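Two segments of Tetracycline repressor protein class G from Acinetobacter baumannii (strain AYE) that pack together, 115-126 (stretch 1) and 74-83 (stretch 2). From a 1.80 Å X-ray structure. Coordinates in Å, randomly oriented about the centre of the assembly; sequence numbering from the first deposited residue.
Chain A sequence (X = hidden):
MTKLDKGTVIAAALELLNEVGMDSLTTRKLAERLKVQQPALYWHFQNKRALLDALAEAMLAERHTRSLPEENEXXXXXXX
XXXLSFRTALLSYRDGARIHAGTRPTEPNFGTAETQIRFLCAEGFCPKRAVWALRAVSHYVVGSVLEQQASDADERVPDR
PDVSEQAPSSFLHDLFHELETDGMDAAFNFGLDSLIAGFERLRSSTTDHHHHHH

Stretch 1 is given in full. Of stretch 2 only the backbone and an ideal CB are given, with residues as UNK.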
ATOM      1  N   THR A 115       8.202  22.997  -4.542  1.00 48.31           N
ATOM      2  CA  THR A 115       9.657  22.982  -4.224  1.00 47.79           C
ATOM      3  C   THR A 115      10.257  21.638  -4.663  1.00 45.42           C
ATOM      4  O   THR A 115      11.298  21.656  -5.350  1.00 45.49           O
ATOM      5  CB  THR A 115       9.922  23.249  -2.735  1.00 47.54           C
ATOM      6  OG1 THR A 115       9.289  24.475  -2.369  1.00 48.82           O
ATOM      7  CG2 THR A 115      11.398  23.333  -2.412  1.00 48.22           C
ATOM      8  N   GLN A 116       9.616  20.524  -4.291  1.00 43.13           N
ATOM      9  CA  GLN A 116      10.062  19.144  -4.633  1.00 41.83           C
ATOM     10  C   GLN A 116      10.080  18.970  -6.157  1.00 41.66           C
ATOM     11  O   GLN A 116      11.114  18.511  -6.687  1.00 40.95           O
ATOM     12  CB  GLN A 116       9.155  18.091  -3.988  1.00 41.07           C
ATOM     13  CG  GLN A 116       9.342  17.954  -2.482  1.00 41.11           C
ATOM     14  CD  GLN A 116       8.534  16.814  -1.908  1.00 40.48           C
ATOM     15  OE1 GLN A 116       7.669  16.244  -2.569  1.00 41.19           O
ATOM     16  NE2 GLN A 116       8.814  16.463  -0.662  1.00 40.03           N
ATOM     17  N   ILE A 117       8.981  19.326  -6.832  1.00 41.79           N
ATOM     18  CA  ILE A 117       8.806  19.158  -8.308  1.00 42.35           C
ATOM     19  C   ILE A 117       9.845  20.018  -9.042  1.00 44.09           C
ATOM     20  O   ILE A 117      10.514  19.483  -9.948  1.00 43.97           O
ATOM     21  CB  ILE A 117       7.361  19.491  -8.738  1.00 42.85           C
ATOM     22  CG1 ILE A 117       6.356  18.487  -8.166  1.00 41.40           C
ATOM     23  CG2 ILE A 117       7.252  19.589 -10.254  1.00 43.90           C
ATOM     24  CD1 ILE A 117       4.923  18.968  -8.177  1.00 42.22           C
ATOM     25  N   ARG A 118       9.976  21.295  -8.668  1.00 45.56           N
ATOM     26  CA  ARG A 118      10.909  22.259  -9.317  1.00 47.79           C
ATOM     27  C   ARG A 118      12.356  21.768  -9.156  1.00 46.94           C
ATOM     28  O   ARG A 118      13.137  21.934 -10.113  1.00 47.86           O
ATOM     29  CB  ARG A 118      10.716  23.672  -8.757  1.00 49.96           C
ATOM     30  CG  ARG A 118       9.523  24.415  -9.343  1.00 51.72           C
ATOM     31  CD  ARG A 118       9.586  25.901  -9.051  1.00 54.34           C
ATOM     32  NE  ARG A 118       8.387  26.631  -9.449  1.00 55.94           N
ATOM     33  CZ  ARG A 118       8.118  27.066 -10.680  1.00 57.91           C
ATOM     34  NH1 ARG A 118       8.951  26.834 -11.682  1.00 58.60           N
ATOM     35  NH2 ARG A 118       7.000  27.734 -10.909  1.00 59.37           N
ATOM     36  N   PHE A 119      12.696  21.171  -8.008  1.00 45.49           N
ATOM     37  CA  PHE A 119      14.045  20.605  -7.726  1.00 45.26           C
ATOM     38  C   PHE A 119      14.332  19.432  -8.673  1.00 44.02           C
ATOM     39  O   PHE A 119      15.425  19.402  -9.271  1.00 43.95           O
ATOM     40  CB  PHE A 119      14.179  20.165  -6.267  1.00 44.50           C
ATOM     41  CG  PHE A 119      15.437  19.385  -5.978  1.00 44.58           C
ATOM     42  CD1 PHE A 119      16.681  19.993  -6.044  1.00 46.64           C
ATOM     43  CD2 PHE A 119      15.379  18.040  -5.643  1.00 43.43           C
ATOM     44  CE1 PHE A 119      17.841  19.275  -5.788  1.00 46.73           C
ATOM     45  CE2 PHE A 119      16.538  17.323  -5.381  1.00 43.57           C
ATOM     46  CZ  PHE A 119      17.766  17.941  -5.456  1.00 44.94           C
ATOM     47  N   LEU A 120      13.394  18.490  -8.804  1.00 42.44           N
ATOM     48  CA  LEU A 120      13.550  17.319  -9.710  1.00 42.05           C
ATOM     49  C   LEU A 120      13.698  17.813 -11.154  1.00 43.46           C
ATOM     50  O   LEU A 120      14.550  17.259 -11.882  1.00 42.77           O
ATOM     51  CB  LEU A 120      12.356  16.368  -9.553  1.00 40.77           C
ATOM     52  CG  LEU A 120      12.301  15.588  -8.239  1.00 39.68           C
ATOM     53  CD1 LEU A 120      11.197  14.545  -8.276  1.00 38.58           C
ATOM     54  CD2 LEU A 120      13.639  14.929  -7.927  1.00 39.44           C
ATOM     55  N   CYS A 121      12.928  18.835 -11.546  1.00 45.11           N
ATOM     56  CA  CYS A 121      12.988  19.460 -12.896  1.00 47.32           C
ATOM     57  C   CYS A 121      14.394  20.019 -13.144  1.00 48.57           C
ATOM     58  O   CYS A 121      14.930  19.794 -14.249  1.00 48.90           O
ATOM     59  CB  CYS A 121      11.929  20.543 -13.065  1.00 49.04           C
ATOM     60  SG  CYS A 121      10.256  19.868 -13.237  1.00 49.31           S
ATOM     61  N   ALA A 122      14.976  20.691 -12.145  1.00 48.94           N
ATOM     62  CA  ALA A 122      16.362  21.218 -12.169  1.00 50.34           C
ATOM     63  C   ALA A 122      17.359  20.061 -12.335  1.00 49.38           C
ATOM     64  O   ALA A 122      18.425  20.287 -12.934  1.00 49.91           O
ATOM     65  CB  ALA A 122      16.640  22.015 -10.916  1.00 50.56           C
ATOM     66  N   GLU A 123      17.015  18.870 -11.831  1.00 47.48           N
ATOM     67  CA  GLU A 123      17.888  17.661 -11.818  1.00 47.01           C
ATOM     68  C   GLU A 123      17.648  16.802 -13.070  1.00 47.31           C
ATOM     69  O   GLU A 123      18.228  15.698 -13.135  1.00 47.25           O
ATOM     70  CB  GLU A 123      17.655  16.861 -10.533  1.00 45.35           C
ATOM     71  CG  GLU A 123      18.302  17.482  -9.303  1.00 45.81           C
ATOM     72  CD  GLU A 123      19.816  17.342  -9.251  1.00 47.22           C
ATOM     73  OE1 GLU A 123      20.505  18.189  -9.852  1.00 48.24           O
ATOM     74  OE2 GLU A 123      20.303  16.380  -8.619  1.00 46.58           O
ATOM     75  N   GLY A 124      16.834  17.274 -14.021  1.00 48.22           N
ATOM     76  CA  GLY A 124      16.698  16.674 -15.363  1.00 48.84           C
ATOM     77  C   GLY A 124      15.428  15.854 -15.540  1.00 48.22           C
ATOM     78  O   GLY A 124      15.330  15.163 -16.573  1.00 48.60           O
ATOM     79  N   PHE A 125      14.489  15.907 -14.588  1.00 47.59           N
ATOM     80  CA  PHE A 125      13.123  15.333 -14.731  1.00 47.09           C
ATOM     81  C   PHE A 125      12.251  16.311 -15.526  1.00 49.01           C
ATOM     82  O   PHE A 125      12.455  17.530 -15.395  1.00 50.32           O
ATOM     83  CB  PHE A 125      12.466  15.072 -13.372  1.00 45.79           C
ATOM     84  CG  PHE A 125      12.966  13.863 -12.626  1.00 44.48           C
ATOM     85  CD1 PHE A 125      14.173  13.895 -11.943  1.00 44.59           C
ATOM     86  CD2 PHE A 125      12.217  12.696 -12.584  1.00 43.73           C
ATOM     87  CE1 PHE A 125      14.626  12.782 -11.250  1.00 43.59           C
ATOM     88  CE2 PHE A 125      12.670  11.585 -11.888  1.00 42.55           C
ATOM     89  CZ  PHE A 125      13.871  11.632 -11.220  1.00 42.59           C
ATOM     90  N   CYS A 126      11.308  15.795 -16.319  1.00 49.52           N
ATOM     91  CA  CYS A 126      10.191  16.591 -16.895  1.00 51.26           C
ATOM     92  C   CYS A 126       9.103  16.707 -15.828  1.00 49.90           C
ATOM     93  O   CYS A 126       8.944  15.794 -15.018  1.00 47.82           O
ATOM     94  CB  CYS A 126       9.666  15.976 -18.188  1.00 52.88           C
ATOM     95  SG  CYS A 126       8.146  15.012 -17.983  1.00 53.40           S
ATOM     96  N   UNK A  74      22.118  15.605  -4.361  1.00 48.93           N
ATOM     97  CA  UNK A  74      21.554  15.260  -5.693  1.00 48.56           C
ATOM     98  C   UNK A  74      20.181  14.606  -5.491  1.00 45.53           C
ATOM     99  O   UNK A  74      19.859  14.238  -4.341  1.00 44.16           O
ATOM    100  CB  UNK A  74      22.486  14.324  -6.466  1.00 48.56           C
ATOM    101  N   UNK A  75      19.414  14.477  -6.574  1.00 44.01           N
ATOM    102  CA  UNK A  75      18.014  13.976  -6.576  1.00 42.35           C
ATOM    103  C   UNK A  75      17.942  12.545  -6.019  1.00 41.00           C
ATOM    104  O   UNK A  75      16.907  12.209  -5.417  1.00 38.85           O
ATOM    105  CB  UNK A  75      17.435  14.010  -7.992  1.00 42.35           C
ATOM    106  N   UNK A  76      18.992  11.738  -6.205  1.00 41.31           N
ATOM    107  CA  UNK A  76      19.016  10.307  -5.787  1.00 41.12           C
ATOM    108  C   UNK A  76      19.005  10.217  -4.256  1.00 40.07           C
ATOM    109  O   UNK A  76      18.212   9.421  -3.715  1.00 38.83           O
ATOM    110  CB  UNK A  76      20.247   9.592  -6.347  1.00 41.12           C
ATOM    111  N   UNK A  77      19.843  11.010  -3.586  1.00 40.15           N
ATOM    112  CA  UNK A  77      19.945  11.041  -2.097  1.00 40.10           C
ATOM    113  C   UNK A  77      18.639  11.611  -1.527  1.00 38.97           C
ATOM    114  O   UNK A  77      18.152  11.053  -0.526  1.00 37.94           O
ATOM    115  CB  UNK A  77      21.139  11.880  -1.638  1.00 40.10           C
ATOM    116  N   UNK A  78      18.083  12.655  -2.153  1.00 38.75           N
ATOM    117  CA  UNK A  78      16.816  13.311  -1.731  1.00 38.24           C
ATOM    118  C   UNK A  78      15.672  12.287  -1.716  1.00 36.43           C
ATOM    119  O   UNK A  78      14.979  12.193  -0.686  1.00 34.85           O
ATOM    120  CB  UNK A  78      16.468  14.472  -2.664  1.00 38.24           C
ATOM    121  N   UNK A  79      15.476  11.558  -2.821  1.00 35.85           N
ATOM    122  CA  UNK A  79      14.359  10.583  -2.970  1.00 35.02           C
ATOM    123  C   UNK A  79      14.538   9.428  -1.978  1.00 34.73           C
ATOM    124  O   UNK A  79      13.524   9.018  -1.377  1.00 33.45           O
ATOM    125  CB  UNK A  79      14.294  10.041  -4.399  1.00 35.02           C
ATOM    126  N   UNK A  80      15.768   8.930  -1.803  1.00 35.85           N
ATOM    127  CA  UNK A  80      16.062   7.790  -0.890  1.00 36.57           C
ATOM    128  C   UNK A  80      15.800   8.217   0.559  1.00 36.57           C
ATOM    129  O   UNK A  80      15.060   7.499   1.252  1.00 35.26           O
ATOM    130  CB  UNK A  80      17.508   7.316  -1.048  1.00 36.57           C
ATOM    131  N   UNK A  81      16.377   9.338   0.997  1.00 37.85           N
ATOM    132  CA  UNK A  81      16.250   9.819   2.400  1.00 39.35           C
ATOM    133  C   UNK A  81      14.780  10.146   2.695  1.00 37.69           C
ATOM    134  O   UNK A  81      14.337   9.864   3.823  1.00 38.10           O
ATOM    135  CB  UNK A  81      17.125  11.051   2.641  1.00 39.35           C
ATOM    136  N   UNK A  82      14.051  10.699   1.720  1.00 36.68           N
ATOM    137  CA  UNK A  82      12.597  10.993   1.838  1.00 36.21           C
ATOM    138  C   UNK A  82      11.835   9.673   2.036  1.00 34.64           C
ATOM    139  O   UNK A  82      10.995   9.602   2.951  1.00 33.98           O
ATOM    140  CB  UNK A  82      12.080  11.728   0.600  1.00 36.21           C
ATOM    141  N   UNK A  83      12.135   8.656   1.223  1.00 33.22           N
ATOM    142  CA  UNK A  83      11.481   7.326   1.286  1.00 32.44           C
ATOM    143  C   UNK A  83      11.734   6.688   2.659  1.00 32.02           C
ATOM    144  O   UNK A  83      10.764   6.186   3.264  1.00 31.28           O
ATOM    145  CB  UNK A  83      11.998   6.411   0.174  1.00 32.44           C
TER

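Stretch 2 is a helix from position 75 onward, running at 146° to helix 115-122, closer to antiparallel.

Position 74 precedes the first helical turn. CA-to-CB points away from stretch 1 overall, although the ideal CB lies 3.7 Å from Glu123 OE2. The backbone suits an N-cap: Asp, Ser, Thr or Asn. The residue is Asp74. Its OD1 accepts a weak bond from the backbone N of 77, and its OD2 a weak one from the backbone N of 76, which caps the helix.

Position 75 sits closest to stretch 1, with its CA 6.4 Å from Leu120 CA. Its backbone N donates to Glu123 OE2 at 2.9 Å, a bond any residue but proline could make. CB points sideways, 3.9 Å from Leu120 CD2 and 4.3 Å from Phe119 CE2. Beyond lies the Phe125 ring. Leucine, methionine or an aromatic would suit. The residue is Trp75, chi1 p. The edge of Phe125 meets the face of its six-membered ring, with CE1 of Phe125 3.6 Å from CE3 of Trp75 and the planes at 82°. Glu123 OE2 lies at the edge of the indole, 3.3 Å from Trp75 CD1.

At position 76 CB points away and meets nothing of stretch 1. Many polar residues would serve. It is Arg76, whose NH2 forms a salt bridge to Asp74 OD2 at 2.8 Å.

Position 77 is also out of reach, and stretch 1 sets no preference. It is Val77.

Position 78 points toward stretch 1, its ideal CB 3.9 Å from Phe119 CE2. Gln116 offers its aliphatic CG farther along. A large apolar side chain is expected: Phe, Leu or Met. The residue is Phe78, chi1 t. Its face receives the edge of Phe119, with centroids 5.6 Å apart. Its CZ reaches Gln116 CG at 3.8 Å, so the ring edge packs on the methylene part of that side chain.

Position 79 points sideways with nothing of stretch 1 within 5.5 Å of its CB. It is Leu79, whose end comes nearer, with CD2 of Leu79 4.5 Å from CD1 of Leu120.

Position 82 points toward stretch 1, in the direction of the Gln116 amide. A polar side chain is plausible, though a small apolar one is not excluded. It is Asn82. Its ND2 and Gln116 NE2 both donate to one water, at 3.1 and 3.0 Å from the water O, which bridges the two amides.

Positions 80, 81 and 83 are out of reach; varied residues would fit. They are Lys80, Glu81 and Ala83.

Stretch 2 74-83: DWRVFLKENA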
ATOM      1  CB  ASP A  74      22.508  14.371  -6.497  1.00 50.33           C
ATOM      2  CG  ASP A  74      22.446  12.905  -6.110  1.00 50.42           C
ATOM      3  OD1 ASP A  74      22.529  12.619  -4.900  1.00 52.05           O
ATOM      4  OD2 ASP A  74      22.289  12.064  -7.018  1.00 50.77           O
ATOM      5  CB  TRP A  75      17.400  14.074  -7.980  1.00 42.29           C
ATOM      6  CG  TRP A  75      18.040  13.205  -9.020  1.00 41.92           C
ATOM      7  CD1 TRP A  75      19.089  13.521  -9.835  1.00 43.18           C
ATOM      8  CD2 TRP A  75      17.643  11.872  -9.382  1.00 40.97           C
ATOM      9  NE1 TRP A  75      19.379  12.475 -10.669  1.00 42.72           N
ATOM     10  CE2 TRP A  75      18.507  11.449 -10.415  1.00 41.46           C
ATOM     11  CE3 TRP A  75      16.646  10.998  -8.933  1.00 39.67           C
ATOM     12  CZ2 TRP A  75      18.399  10.189 -11.000  1.00 41.03           C
ATOM     13  CZ3 TRP A  75      16.543   9.753  -9.511  1.00 39.19           C
ATOM     14  CH2 TRP A  75      17.408   9.356 -10.530  1.00 39.81           C
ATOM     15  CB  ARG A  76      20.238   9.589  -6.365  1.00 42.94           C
ATOM     16  CG  ARG A  76      20.275   9.554  -7.885  1.00 45.05           C
ATOM     17  CD  ARG A  76      21.475   8.782  -8.403  1.00 47.35           C
ATOM     18  NE  ARG A  76      21.912   9.257  -9.710  1.00 50.02           N
ATOM     19  CZ  ARG A  76      22.947  10.066  -9.942  1.00 52.81           C
ATOM     20  NH1 ARG A  76      23.232  10.417 -11.186  1.00 54.39           N
ATOM     21  NH2 ARG A  76      23.697  10.523  -8.952  1.00 54.48           N
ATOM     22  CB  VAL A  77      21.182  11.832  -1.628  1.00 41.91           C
ATOM     23  CG1 VAL A  77      21.175  12.056  -0.123  1.00 42.43           C
ATOM     24  CG2 VAL A  77      22.471  11.146  -2.060  1.00 42.80           C
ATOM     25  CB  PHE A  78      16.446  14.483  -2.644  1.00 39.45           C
ATOM     26  CG  PHE A  78      15.059  15.016  -2.385  1.00 39.62           C
ATOM     27  CD1 PHE A  78      14.751  15.609  -1.170  1.00 40.18           C
ATOM     28  CD2 PHE A  78      14.057  14.896  -3.335  1.00 39.91           C
ATOM     29  CE1 PHE A  78      13.474  16.084  -0.917  1.00 40.19           C
ATOM     30  CE2 PHE A  78      12.778  15.367  -3.079  1.00 39.74           C
ATOM     31  CZ  PHE A  78      12.490  15.962  -1.872  1.00 40.04           C
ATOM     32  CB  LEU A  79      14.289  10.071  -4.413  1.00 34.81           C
ATOM     33  CG  LEU A  79      13.770  11.072  -5.446  1.00 35.33           C
ATOM     34  CD1 LEU A  79      13.668  10.426  -6.818  1.00 35.28           C
ATOM     35  CD2 LEU A  79      12.426  11.653  -5.029  1.00 35.07           C
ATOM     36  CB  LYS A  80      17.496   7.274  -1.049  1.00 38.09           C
ATOM     37  CG  LYS A  80      17.872   6.173  -0.065  1.00 39.08           C
ATOM     38  CD  LYS A  80      18.904   5.191  -0.572  1.00 40.81           C
ATOM     39  CE  LYS A  80      19.007   3.960   0.305  1.00 41.52           C
ATOM     40  NZ  LYS A  80      19.982   2.982  -0.232  1.00 42.63           N
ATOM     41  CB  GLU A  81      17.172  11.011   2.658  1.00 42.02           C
ATOM     42  CG  GLU A  81      18.644  10.637   2.696  1.00 44.92           C
ATOM     43  CD  GLU A  81      19.038   9.641   3.777  1.00 46.82           C
ATOM     44  OE1 GLU A  81      20.105   9.019   3.639  1.00 50.03           O
ATOM     45  OE2 GLU A  81      18.279   9.488   4.758  1.00 48.56           O
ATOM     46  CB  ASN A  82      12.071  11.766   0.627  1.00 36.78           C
ATOM     47  CG  ASN A  82      10.616  12.163   0.770  1.00 37.28           C
ATOM     48  OD1 ASN A  82       9.729  11.462   0.290  1.00 38.06           O
ATOM     49  ND2 ASN A  82      10.359  13.277   1.437  1.00 38.28           N
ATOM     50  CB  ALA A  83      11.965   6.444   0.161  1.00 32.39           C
TER
HETATM   51  O   HOH W   1       7.552  14.689   1.412  1.00 41.50           O
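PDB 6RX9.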